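Local atomic coordinates of putative alpha-galactosidase (Bacteroides fragilis, PDB entry 4NZJ), a protein that probably cleaves terminal, non-reducing alpha-D-galactose residues from alpha-D-galactosides by hydrolysis. Residues A123-I127 / Y173-F179; V250-W256 / V268-R274; I141-L147 / Q157-F163. One frame throughout, in Å; residues are numbered along the deposited sequence.

How the contacts relate
Following the chain from the N terminus, contact 1 opens on helix 116-128 and closes where helix 166-176 ends, drawing together two outer helices of the beta/alpha barrel with strand 138-140 between them in sequence. Contact 3 is nested inside that loop: both its segments, 141-147 and 157-163, belong to the long connection from strand 138-140 to helix 166-176, so a small loop is closed within a larger one. Contact 2 comes later, in series with both, where strands 250-254 and 272-274 pair side by side in the barrel wall. Their centres lie about 20 to 24 Å apart and the contacts do not touch, an instructive division of labour between helix layer, connecting loop and sheet.

Contact 1 (A123-I127 / Y173-F179); sequences ADAMI and YLHERGF
F179 reaches across to A123, M126 and I127 with one side and the tip of its ring, a good example of one aromatic, just past the end of a helix, packing against the neighbouring helix. Outward from CB, CD2 passes 4.1 Å from CB of A123; CE2 comes next, with CG1 of I127 meeting the ring edge 3.7 Å from it. CZ lies 3.8 Å from CB of M126, a selenomethionine. SE lies obliquely 5.3 Å from the centroid of the F179 ring, a Met-aromatic contact, and the bend at chi3 (71°) turns CE toward CE1. F179 follows directly on the Schellman motif that ends helix 166-176: G178 is its C-prime residue, and L174 O accepts from R177 N and F179 N on opposite faces of its plane. The two neighbours are outer helices of the TIM barrel, and I139 of strand 138-140 also touches A123, M126, L174 and F179. On the polar flank, Y173 OH donates to the syn lone pair of D124 OD1 at 2.6 Å, in the plane of the ring. R177 holds its guanidinium over one face of that ring, while a water bridges its NE (3.2 Å) to D124 OD1 (2.8 Å).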
loop_
_atom_site.group_PDB
_atom_site.type_symbol
_atom_site.label_atom_id
_atom_site.label_comp_id
_atom_site.label_asym_id
_atom_site.label_seq_id
_atom_site.Cartn_x
_atom_site.Cartn_y
_atom_site.Cartn_z
ATOM N N ALA A 123 -11.054 11.888 -0.556
ATOM C CA ALA A 123 -9.924 12.467 -1.292
ATOM C C ALA A 123 -9.493 13.816 -0.695
ATOM O O ALA A 123 -8.304 14.050 -0.466
ATOM C CB ALA A 123 -10.274 12.631 -2.765
ATOM N N ASP A 124 -10.456 14.694 -0.434
ATOM C CA ASP A 124 -10.159 16.011 0.138
ATOM C C ASP A 124 -9.440 15.880 1.485
ATOM O O ASP A 124 -8.489 16.613 1.771
ATOM C CB ASP A 124 -11.448 16.808 0.341
ATOM C CG ASP A 124 -12.092 17.260 -0.966
ATOM O OD1 ASP A 124 -11.481 17.123 -2.043
ATOM O OD2 ASP A 124 -13.230 17.777 -0.905
ATOM N N ALA A 125 -9.899 14.939 2.306
ATOM C CA ALA A 125 -9.315 14.730 3.631
ATOM C C ALA A 125 -7.887 14.199 3.543
ATOM O O ALA A 125 -7.035 14.573 4.345
ATOM C CB ALA A 125 -10.178 13.785 4.451
HETATM N N MSE A 126 -7.626 13.337 2.565
HETATM C CA MSE A 126 -6.283 12.777 2.376
HETATM C C MSE A 126 -5.301 13.842 1.942
HETATM O O MSE A 126 -4.103 13.757 2.244
HETATM C CB MSE A 126 -6.337 11.616 1.388
HETATM C CG MSE A 126 -6.958 10.407 2.077
HETATM SE SE MSE A 126 -7.389 8.957 0.820
HETATM C CE MSE A 126 -5.568 8.352 0.400
ATOM N N ILE A 127 -5.786 14.866 1.248
ATOM C CA ILE A 127 -4.944 16.014 0.911
ATOM C C ILE A 127 -4.585 16.807 2.163
ATOM O O ILE A 127 -3.419 17.147 2.381
ATOM C CB ILE A 127 -5.630 16.935 -0.119
ATOM C CG1 ILE A 127 -5.783 16.199 -1.454
ATOM C CG2 ILE A 127 -4.841 18.231 -0.308
ATOM C CD1 ILE A 127 -6.611 16.946 -2.469
ATOM N N TYR A 173 -11.916 13.736 -10.809
ATOM C CA TYR A 173 -11.677 14.508 -9.592
ATOM C C TYR A 173 -10.408 14.035 -8.892
ATOM O O TYR A 173 -9.574 14.851 -8.477
ATOM C CB TYR A 173 -12.884 14.391 -8.650
ATOM C CG TYR A 173 -12.859 15.318 -7.462
ATOM C CD1 TYR A 173 -12.168 14.982 -6.302
ATOM C CD2 TYR A 173 -13.548 16.527 -7.485
ATOM C CE1 TYR A 173 -12.154 15.831 -5.204
ATOM C CE2 TYR A 173 -13.539 17.380 -6.393
ATOM C CZ TYR A 173 -12.851 17.028 -5.255
ATOM O OH TYR A 173 -12.846 17.881 -4.177
ATOM N N LEU A 174 -10.272 12.718 -8.775
ATOM C CA LEU A 174 -9.096 12.113 -8.148
ATOM C C LEU A 174 -7.822 12.415 -8.936
ATOM O O LEU A 174 -6.827 12.840 -8.364
ATOM C CB LEU A 174 -9.282 10.596 -7.983
ATOM C CG LEU A 174 -9.930 10.127 -6.670
ATOM C CD1 LEU A 174 -11.122 10.973 -6.256
ATOM C CD2 LEU A 174 -10.319 8.655 -6.773
ATOM N N HIS A 175 -7.859 12.211 -10.249
ATOM C CA HIS A 175 -6.667 12.405 -11.086
ATOM C C HIS A 175 -6.156 13.843 -11.057
ATOM O O HIS A 175 -4.946 14.075 -11.047
ATOM C CB HIS A 175 -6.953 12.024 -12.536
ATOM C CG HIS A 175 -7.200 10.565 -12.742
ATOM N ND1 HIS A 175 -7.892 10.083 -13.830
ATOM C CD2 HIS A 175 -6.878 9.485 -11.991
ATOM C CE1 HIS A 175 -7.974 8.766 -13.749
ATOM N NE2 HIS A 175 -7.366 8.377 -12.645
ATOM N N GLU A 176 -7.080 14.798 -11.023
ATOM C CA GLU A 176 -6.732 16.217 -10.927
ATOM C C GLU A 176 -5.927 16.511 -9.664
ATOM O O GLU A 176 -5.208 17.506 -9.600
ATOM C CB GLU A 176 -7.998 17.083 -10.936
ATOM C CG GLU A 176 -8.661 17.210 -12.297
ATOM C CD GLU A 176 -10.100 17.692 -12.206
ATOM O OE1 GLU A 176 -10.491 18.228 -11.144
ATOM O OE2 GLU A 176 -10.843 17.530 -13.197
ATOM N N ARG A 177 -6.064 15.645 -8.663
ATOM C CA ARG A 177 -5.404 15.793 -7.371
ATOM C C ARG A 177 -4.299 14.754 -7.135
ATOM O O ARG A 177 -3.736 14.662 -6.037
ATOM C CB ARG A 177 -6.465 15.729 -6.271
ATOM C CG ARG A 177 -7.355 16.959 -6.275
ATOM C CD ARG A 177 -8.704 16.724 -5.622
ATOM N NE ARG A 177 -9.512 17.939 -5.684
ATOM C CZ ARG A 177 -10.156 18.377 -6.764
ATOM N NH1 ARG A 177 -10.144 17.694 -7.904
ATOM N NH2 ARG A 177 -10.845 19.508 -6.699
ATOM N N GLY A 178 -3.974 13.989 -8.170
ATOM C CA GLY A 178 -2.875 13.036 -8.106
ATOM C C GLY A 178 -3.225 11.696 -7.488
ATOM O O GLY A 178 -2.339 10.885 -7.221
ATOM N N PHE A 179 -4.512 11.444 -7.267
ATOM C CA PHE A 179 -4.954 10.158 -6.749
ATOM C C PHE A 179 -5.279 9.200 -7.882
ATOM O O PHE A 179 -5.589 9.613 -8.999
ATOM C CB PHE A 179 -6.201 10.314 -5.874
ATOM C CG PHE A 179 -5.964 11.061 -4.586
ATOM C CD1 PHE A 179 -5.197 10.511 -3.576
ATOM C CD2 PHE A 179 -6.536 12.309 -4.380
ATOM C CE1 PHE A 179 -4.985 11.196 -2.389
ATOM C CE2 PHE A 179 -6.332 12.993 -3.196
ATOM C CZ PHE A 179 -5.559 12.433 -2.198
HETATM O O HOH W 1 -9.493 18.975 -2.671
#

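Contact 2 (V250-W256 / V268-R274); sequences VYSVCEW and VGGHLWR
Y251 O draws two groups from the neighbouring segment: H271 N donates to it in the carbonyl plane at 2.8 Å, nearly straight at 170°, and CA of G270 adds a CA-H...O contact. The exchange is returned by a side chain, since Y251 N donates to ND1 of H271 (3.0 Å) exactly in the imidazole plane, which fixes the rotation of that ring. Further along, V253 N donates to L272 O and R274 N donates to V253 O, both at 2.9 Å, in the parallel register that pairs S252 with L272 and V253 with W273. Side chains follow the alternation. On one face L272 sets CD2 3.7 Å from CG1 of V250 and lies against CB of S252; on the other, CB of V253 meets CB of W273 at 3.9 Å. R274, bent at chi2 (-82°) and chi3 (-60°), reaches across so that NH2 lies at the edge of the W256 indole; the same nitrogen forms a salt bridge with D278. Y251 and V253 rest on helix 228-243, which marks their side as the outward one. The whole illustrates two adjacent parallel strands of a TIM barrel, here joined by a connection without regular helix or strand.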
loop_
_atom_site.group_PDB
_atom_site.type_symbol
_atom_site.label_atom_id
_atom_site.label_comp_id
_atom_site.label_asym_id
_atom_site.label_seq_id
_atom_site.Cartn_x
_atom_site.Cartn_y
_atom_site.Cartn_z
ATOM N N VAL A 250 -3.564 -1.578 -12.127
ATOM C CA VAL A 250 -3.058 -2.485 -11.108
ATOM C C VAL A 250 -4.088 -3.581 -10.863
ATOM O O VAL A 250 -5.285 -3.315 -10.780
ATOM C CB VAL A 250 -2.763 -1.730 -9.797
ATOM C CG1 VAL A 250 -2.507 -2.690 -8.641
ATOM C CG2 VAL A 250 -1.581 -0.789 -10.002
ATOM N N TYR A 251 -3.607 -4.808 -10.713
ATOM C CA TYR A 251 -4.454 -5.980 -10.605
ATOM C C TYR A 251 -4.250 -6.619 -9.231
ATOM O O TYR A 251 -3.201 -7.201 -8.955
ATOM C CB TYR A 251 -4.096 -6.949 -11.729
ATOM C CG TYR A 251 -5.027 -8.117 -11.953
ATOM C CD1 TYR A 251 -6.349 -8.112 -11.500
ATOM C CD2 TYR A 251 -4.589 -9.217 -12.682
ATOM C CE1 TYR A 251 -7.186 -9.195 -11.744
ATOM C CE2 TYR A 251 -5.415 -10.294 -12.931
ATOM C CZ TYR A 251 -6.712 -10.276 -12.464
ATOM O OH TYR A 251 -7.530 -11.357 -12.723
ATOM N N SER A 252 -5.257 -6.468 -8.378
ATOM C CA SER A 252 -5.243 -6.975 -7.009
ATOM C C SER A 252 -6.060 -8.266 -6.947
ATOM O O SER A 252 -7.270 -8.263 -7.170
ATOM C CB SER A 252 -5.806 -5.903 -6.063
ATOM O OG SER A 252 -6.116 -6.414 -4.779
ATOM N N VAL A 253 -5.379 -9.371 -6.668
ATOM C CA VAL A 253 -5.989 -10.695 -6.631
ATOM C C VAL A 253 -6.488 -10.978 -5.217
ATOM O O VAL A 253 -5.751 -10.814 -4.246
ATOM C CB VAL A 253 -4.965 -11.751 -7.098
ATOM C CG1 VAL A 253 -5.455 -13.174 -6.845
ATOM C CG2 VAL A 253 -4.658 -11.537 -8.571
ATOM N N CYS A 254 -7.751 -11.384 -5.101
ATOM C CA CYS A 254 -8.351 -11.646 -3.803
ATOM C C CYS A 254 -9.096 -12.978 -3.795
ATOM O O CYS A 254 -10.297 -13.036 -4.080
ATOM C CB CYS A 254 -9.282 -10.492 -3.422
ATOM S SG CYS A 254 -10.064 -10.676 -1.815
ATOM N N GLU A 255 -8.368 -14.053 -3.490
ATOM C CA GLU A 255 -8.976 -15.374 -3.313
ATOM C C GLU A 255 -8.589 -15.974 -1.946
ATOM O O GLU A 255 -8.639 -17.192 -1.742
ATOM C CB GLU A 255 -8.689 -16.302 -4.516
ATOM C CG GLU A 255 -7.225 -16.578 -4.849
ATOM C CD GLU A 255 -6.520 -17.385 -3.786
ATOM O OE1 GLU A 255 -6.701 -18.625 -3.746
ATOM O OE2 GLU A 255 -5.793 -16.777 -2.972
ATOM N N TRP A 256 -8.214 -15.084 -1.026
ATOM C CA TRP A 256 -8.052 -15.365 0.411
ATOM C C TRP A 256 -6.931 -16.343 0.752
ATOM O O TRP A 256 -6.919 -16.915 1.841
ATOM C CB TRP A 256 -9.366 -15.827 1.041
ATOM C CG TRP A 256 -10.532 -15.128 0.472
ATOM C CD1 TRP A 256 -10.857 -13.813 0.618
ATOM C CD2 TRP A 256 -11.526 -15.702 -0.376
ATOM N NE1 TRP A 256 -12.009 -13.533 -0.089
ATOM C CE2 TRP A 256 -12.439 -14.680 -0.703
ATOM C CE3 TRP A 256 -11.742 -16.991 -0.880
ATOM C CZ2 TRP A 256 -13.550 -14.905 -1.517
ATOM C CZ3 TRP A 256 -12.846 -17.212 -1.687
ATOM C CH2 TRP A 256 -13.736 -16.173 -1.997
ATOM N N VAL A 268 0.090 -14.709 -13.681
ATOM C CA VAL A 268 -1.133 -14.468 -14.460
ATOM C C VAL A 268 -1.486 -12.981 -14.580
ATOM O O VAL A 268 -2.525 -12.636 -15.143
ATOM C CB VAL A 268 -2.349 -15.252 -13.908
ATOM C CG1 VAL A 268 -2.040 -16.741 -13.848
ATOM C CG2 VAL A 268 -2.791 -14.736 -12.543
ATOM N N GLY A 269 -0.629 -12.112 -14.041
ATOM C CA GLY A 269 -0.763 -10.670 -14.212
ATOM C C GLY A 269 -1.024 -9.854 -12.962
ATOM O O GLY A 269 -1.105 -8.621 -13.031
ATOM N N GLY A 270 -1.155 -10.516 -11.814
ATOM C CA GLY A 270 -1.426 -9.818 -10.567
ATOM C C GLY A 270 -0.237 -9.023 -10.066
ATOM O O GLY A 270 0.907 -9.415 -10.268
ATOM N N HIS A 271 -0.508 -7.897 -9.412
ATOM C CA HIS A 271 0.536 -7.093 -8.780
ATOM C C HIS A 271 0.541 -7.221 -7.266
ATOM O O HIS A 271 1.515 -6.857 -6.609
ATOM C CB HIS A 271 0.386 -5.636 -9.184
ATOM C CG HIS A 271 0.434 -5.439 -10.660
ATOM N ND1 HIS A 271 -0.691 -5.207 -11.417
ATOM C CD2 HIS A 271 1.463 -5.521 -11.534
ATOM C CE1 HIS A 271 -0.354 -5.118 -12.690
ATOM N NE2 HIS A 271 0.948 -5.312 -12.788
ATOM N N LEU A 272 -0.550 -7.741 -6.720
ATOM C CA LEU A 272 -0.636 -8.076 -5.307
ATOM C C LEU A 272 -1.705 -9.137 -5.159
ATOM O O LEU A 272 -2.603 -9.241 -5.998
ATOM C CB LEU A 272 -0.969 -6.862 -4.439
ATOM C CG LEU A 272 -2.262 -6.068 -4.689
ATOM C CD1 LEU A 272 -2.662 -5.257 -3.469
ATOM C CD2 LEU A 272 -2.124 -5.146 -5.894
ATOM N N TRP A 273 -1.604 -9.930 -4.103
ATOM C CA TRP A 273 -2.532 -11.029 -3.891
ATOM C C TRP A 273 -2.745 -11.252 -2.403
ATOM O O TRP A 273 -1.802 -11.260 -1.620
ATOM C CB TRP A 273 -2.014 -12.316 -4.538
ATOM C CG TRP A 273 -0.574 -12.554 -4.256
ATOM C CD1 TRP A 273 -0.037 -13.174 -3.160
ATOM C CD2 TRP A 273 0.529 -12.139 -5.063
ATOM N NE1 TRP A 273 1.331 -13.177 -3.242
ATOM C CE2 TRP A 273 1.708 -12.547 -4.401
ATOM C CE3 TRP A 273 0.638 -11.463 -6.285
ATOM C CZ2 TRP A 273 2.980 -12.307 -4.927
ATOM C CZ3 TRP A 273 1.903 -11.222 -6.805
ATOM C CH2 TRP A 273 3.057 -11.647 -6.127
ATOM N N ARG A 274 -4.003 -11.427 -2.022
ATOM C CA ARG A 274 -4.337 -11.710 -0.641
ATOM C C ARG A 274 -3.763 -13.070 -0.231
ATOM O O ARG A 274 -3.892 -14.059 -0.957
ATOM C CB ARG A 274 -5.852 -11.640 -0.449
ATOM C CG ARG A 274 -6.394 -10.210 -0.480
ATOM C CD ARG A 274 -6.232 -9.509 0.864
ATOM N NE ARG A 274 -6.967 -10.286 1.848
ATOM C CZ ARG A 274 -8.291 -10.254 2.015
ATOM N NH1 ARG A 274 -9.057 -9.392 1.347
ATOM N NH2 ARG A 274 -8.846 -11.080 2.885
HETATM O O HOH W 2 -5.465 -14.050 -3.223
#

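Contact 3 (I141-L147 / Q157-F163); sequences IDDFWQL and QIDKTKF
W145, F163, I141 and I158 make the apolar centre. CB of W145 comes 3.9 Å from CE2 of F163, while CD1 of I141, arriving from the opposite direction, meets CZ of the same ring obliquely. The W145 CG is lodged between backbone N and carbonyl carbon (chi1 63°), and the indole's CZ3 edge touches CG1 of I158 at 3.8 Å; CB of Q146 lies over one face, toward the rim, and NE1 is held by Y184 O. Next outward comes L147, whose two methyls divide the work: CD1 lies 3.7 Å from CB of Q157, and CD2 packs against CA and CB of D159. Between these layers the backbones form a single bridge, Q146 facing I158. D159 N donates to W145 O at 2.8 Å and L147 N to Q157 O at 2.9 Å, two bonds that frame the bridge and tie the two arms of the loop directly. At the polar edge K162 stretches fully extended beyond CG and delivers NZ to F144 O at 2.8 Å, the donor tilted 33° from the carbonyl plane; Q112 O takes a second bond from the same ammonium. A water adds a further link, lying 2.9 Å from F144 O and 2.8 Å from D159 OD2. D143, in the same loop, hydrogen-bonds a bound glycerol, and D142 pairs with K218. This is the loop after the second strand of a TIM barrel, folded upon itself beside what is probably the sugar pocket, consistent with the active-site position at the carboxyl ends of barrel strands.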
loop_
_atom_site.group_PDB
_atom_site.type_symbol
_atom_site.label_atom_id
_atom_site.label_comp_id
_atom_site.label_asym_id
_atom_site.label_seq_id
_atom_site.Cartn_x
_atom_site.Cartn_y
_atom_site.Cartn_z
ATOM N N ILE A 141 -12.801 2.081 -4.484
ATOM C CA ILE A 141 -14.214 1.764 -4.370
ATOM C C ILE A 141 -14.316 0.248 -4.255
ATOM O O ILE A 141 -13.682 -0.486 -5.019
ATOM C CB ILE A 141 -14.991 2.261 -5.617
ATOM C CG1 ILE A 141 -14.922 3.786 -5.697
ATOM C CG2 ILE A 141 -16.437 1.788 -5.603
ATOM C CD1 ILE A 141 -15.549 4.372 -6.945
ATOM N N ASP A 142 -15.103 -0.217 -3.295
ATOM C CA ASP A 142 -15.277 -1.646 -3.077
ATOM C C ASP A 142 -16.627 -2.112 -3.649
ATOM O O ASP A 142 -17.102 -1.558 -4.638
ATOM C CB ASP A 142 -15.102 -1.973 -1.589
ATOM C CG ASP A 142 -14.617 -3.402 -1.358
ATOM O OD1 ASP A 142 -13.396 -3.657 -1.486
ATOM O OD2 ASP A 142 -15.465 -4.270 -1.065
ATOM N N ASP A 143 -17.245 -3.123 -3.037
ATOM C CA ASP A 143 -18.430 -3.787 -3.590
ATOM C C ASP A 143 -19.650 -2.845 -3.575
ATOM O O ASP A 143 -19.674 -1.849 -2.847
ATOM C CB ASP A 143 -18.698 -5.049 -2.742
ATOM C CG ASP A 143 -19.487 -6.143 -3.466
ATOM O OD1 ASP A 143 -19.969 -5.963 -4.602
ATOM O OD2 ASP A 143 -19.615 -7.224 -2.839
ATOM N N PHE A 144 -20.654 -3.169 -4.390
ATOM C CA PHE A 144 -21.942 -2.448 -4.445
ATOM C C PHE A 144 -21.924 -1.070 -5.128
ATOM O O PHE A 144 -22.872 -0.297 -4.961
ATOM C CB PHE A 144 -22.588 -2.290 -3.057
ATOM C CG PHE A 144 -22.968 -3.581 -2.390
ATOM C CD1 PHE A 144 -22.071 -4.233 -1.557
ATOM C CD2 PHE A 144 -24.241 -4.107 -2.545
ATOM C CE1 PHE A 144 -22.431 -5.400 -0.908
ATOM C CE2 PHE A 144 -24.605 -5.279 -1.905
ATOM C CZ PHE A 144 -23.698 -5.924 -1.089
ATOM N N TRP A 145 -20.886 -0.757 -5.901
ATOM C CA TRP A 145 -20.943 0.417 -6.789
ATOM C C TRP A 145 -21.871 0.141 -7.983
ATOM O O TRP A 145 -22.379 1.069 -8.618
ATOM C CB TRP A 145 -19.547 0.817 -7.280
ATOM C CG TRP A 145 -18.891 -0.231 -8.107
ATOM C CD1 TRP A 145 -18.044 -1.208 -7.675
ATOM C CD2 TRP A 145 -19.035 -0.418 -9.519
ATOM N NE1 TRP A 145 -17.659 -2.005 -8.734
ATOM C CE2 TRP A 145 -18.257 -1.538 -9.875
ATOM C CE3 TRP A 145 -19.766 0.243 -10.515
ATOM C CZ2 TRP A 145 -18.177 -2.002 -11.188
ATOM C CZ3 TRP A 145 -19.681 -0.217 -11.817
ATOM C CH2 TRP A 145 -18.894 -1.331 -12.141
ATOM N N GLN A 146 -22.062 -1.142 -8.279
ATOM C CA GLN A 146 -22.866 -1.603 -9.409
ATOM C C GLN A 146 -24.193 -2.201 -8.953
ATOM O O GLN A 146 -24.349 -2.575 -7.782
ATOM C CB GLN A 146 -22.082 -2.637 -10.230
ATOM C CG GLN A 146 -21.885 -4.010 -9.578
ATOM C CD GLN A 146 -20.679 -4.075 -8.648
ATOM O OE1 GLN A 146 -20.602 -3.348 -7.648
ATOM N NE2 GLN A 146 -19.726 -4.954 -8.970
ATOM N N LEU A 147 -25.134 -2.313 -9.887
ATOM C CA LEU A 147 -26.443 -2.889 -9.611
ATOM C C LEU A 147 -26.370 -4.422 -9.618
ATOM O O LEU A 147 -25.391 -4.999 -10.100
ATOM C CB LEU A 147 -27.475 -2.395 -10.631
ATOM C CG LEU A 147 -27.728 -0.885 -10.637
ATOM C CD1 LEU A 147 -28.790 -0.537 -11.668
ATOM C CD2 LEU A 147 -28.135 -0.374 -9.262
ATOM N N GLN A 157 -23.960 -2.162 -14.635
ATOM C CA GLN A 157 -24.741 -0.944 -14.443
ATOM C C GLN A 157 -24.251 -0.211 -13.213
ATOM O O GLN A 157 -24.305 -0.745 -12.120
ATOM C CB GLN A 157 -26.214 -1.279 -14.268
ATOM C CG GLN A 157 -26.841 -1.998 -15.443
ATOM C CD GLN A 157 -28.323 -2.215 -15.231
ATOM O OE1 GLN A 157 -29.135 -1.353 -15.562
ATOM N NE2 GLN A 157 -28.684 -3.363 -14.668
ATOM N N ILE A 158 -23.765 1.009 -13.391
ATOM C CA ILE A 158 -23.378 1.838 -12.252
ATOM C C ILE A 158 -24.642 2.171 -11.463
ATOM O O ILE A 158 -25.680 2.478 -12.042
ATOM C CB ILE A 158 -22.693 3.144 -12.701
ATOM C CG1 ILE A 158 -21.363 2.842 -13.397
ATOM C CG2 ILE A 158 -22.455 4.056 -11.503
ATOM C CD1 ILE A 158 -20.880 3.960 -14.292
ATOM N N ASP A 159 -24.557 2.087 -10.138
ATOM C CA ASP A 159 -25.647 2.546 -9.283
ATOM C C ASP A 159 -25.641 4.075 -9.341
ATOM O O ASP A 159 -24.810 4.720 -8.689
ATOM C CB ASP A 159 -25.448 2.048 -7.849
ATOM C CG ASP A 159 -26.606 2.394 -6.939
ATOM O OD1 ASP A 159 -27.330 3.383 -7.202
ATOM O OD2 ASP A 159 -26.798 1.656 -5.946
ATOM N N LYS A 160 -26.562 4.639 -10.121
ATOM C CA LYS A 160 -26.591 6.087 -10.360
ATOM C C LYS A 160 -27.150 6.873 -9.180
ATOM O O LYS A 160 -27.050 8.095 -9.151
ATOM C CB LYS A 160 -27.379 6.412 -11.628
ATOM C CG LYS A 160 -26.762 5.832 -12.892
ATOM C CD LYS A 160 -25.306 6.249 -13.047
ATOM C CE LYS A 160 -25.172 7.726 -13.395
ATOM N NZ LYS A 160 -25.929 8.097 -14.624
ATOM N N THR A 161 -27.753 6.185 -8.214
ATOM C CA THR A 161 -28.160 6.858 -6.985
ATOM C C THR A 161 -26.897 7.220 -6.203
ATOM O O THR A 161 -26.773 8.329 -5.673
ATOM C CB THR A 161 -29.071 5.973 -6.113
ATOM O OG1 THR A 161 -30.224 5.584 -6.867
ATOM C CG2 THR A 161 -29.515 6.727 -4.868
ATOM N N LYS A 162 -25.964 6.277 -6.144
ATOM C CA LYS A 162 -24.682 6.478 -5.472
ATOM C C LYS A 162 -23.736 7.369 -6.266
ATOM O O LYS A 162 -23.039 8.213 -5.689
ATOM C CB LYS A 162 -24.000 5.131 -5.224
ATOM C CG LYS A 162 -24.774 4.241 -4.271
ATOM C CD LYS A 162 -24.061 2.927 -4.024
ATOM C CE LYS A 162 -24.895 2.061 -3.097
ATOM N NZ LYS A 162 -24.232 0.769 -2.809
ATOM N N PHE A 163 -23.713 7.168 -7.583
ATOM C CA PHE A 163 -22.787 7.870 -8.477
ATOM C C PHE A 163 -23.572 8.540 -9.595
ATOM O O PHE A 163 -23.595 8.061 -10.725
ATOM C CB PHE A 163 -21.735 6.885 -9.013
ATOM C CG PHE A 163 -20.885 6.293 -7.929
ATOM C CD1 PHE A 163 -19.840 7.018 -7.379
ATOM C CD2 PHE A 163 -21.161 5.029 -7.417
ATOM C CE1 PHE A 163 -19.068 6.494 -6.362
ATOM C CE2 PHE A 163 -20.388 4.497 -6.397
ATOM C CZ PHE A 163 -19.341 5.230 -5.868
HETATM O O HOH W 3 -25.700 -0.910 -5.515
HETATM O O HOH W 4 -24.679 -4.259 -12.785
#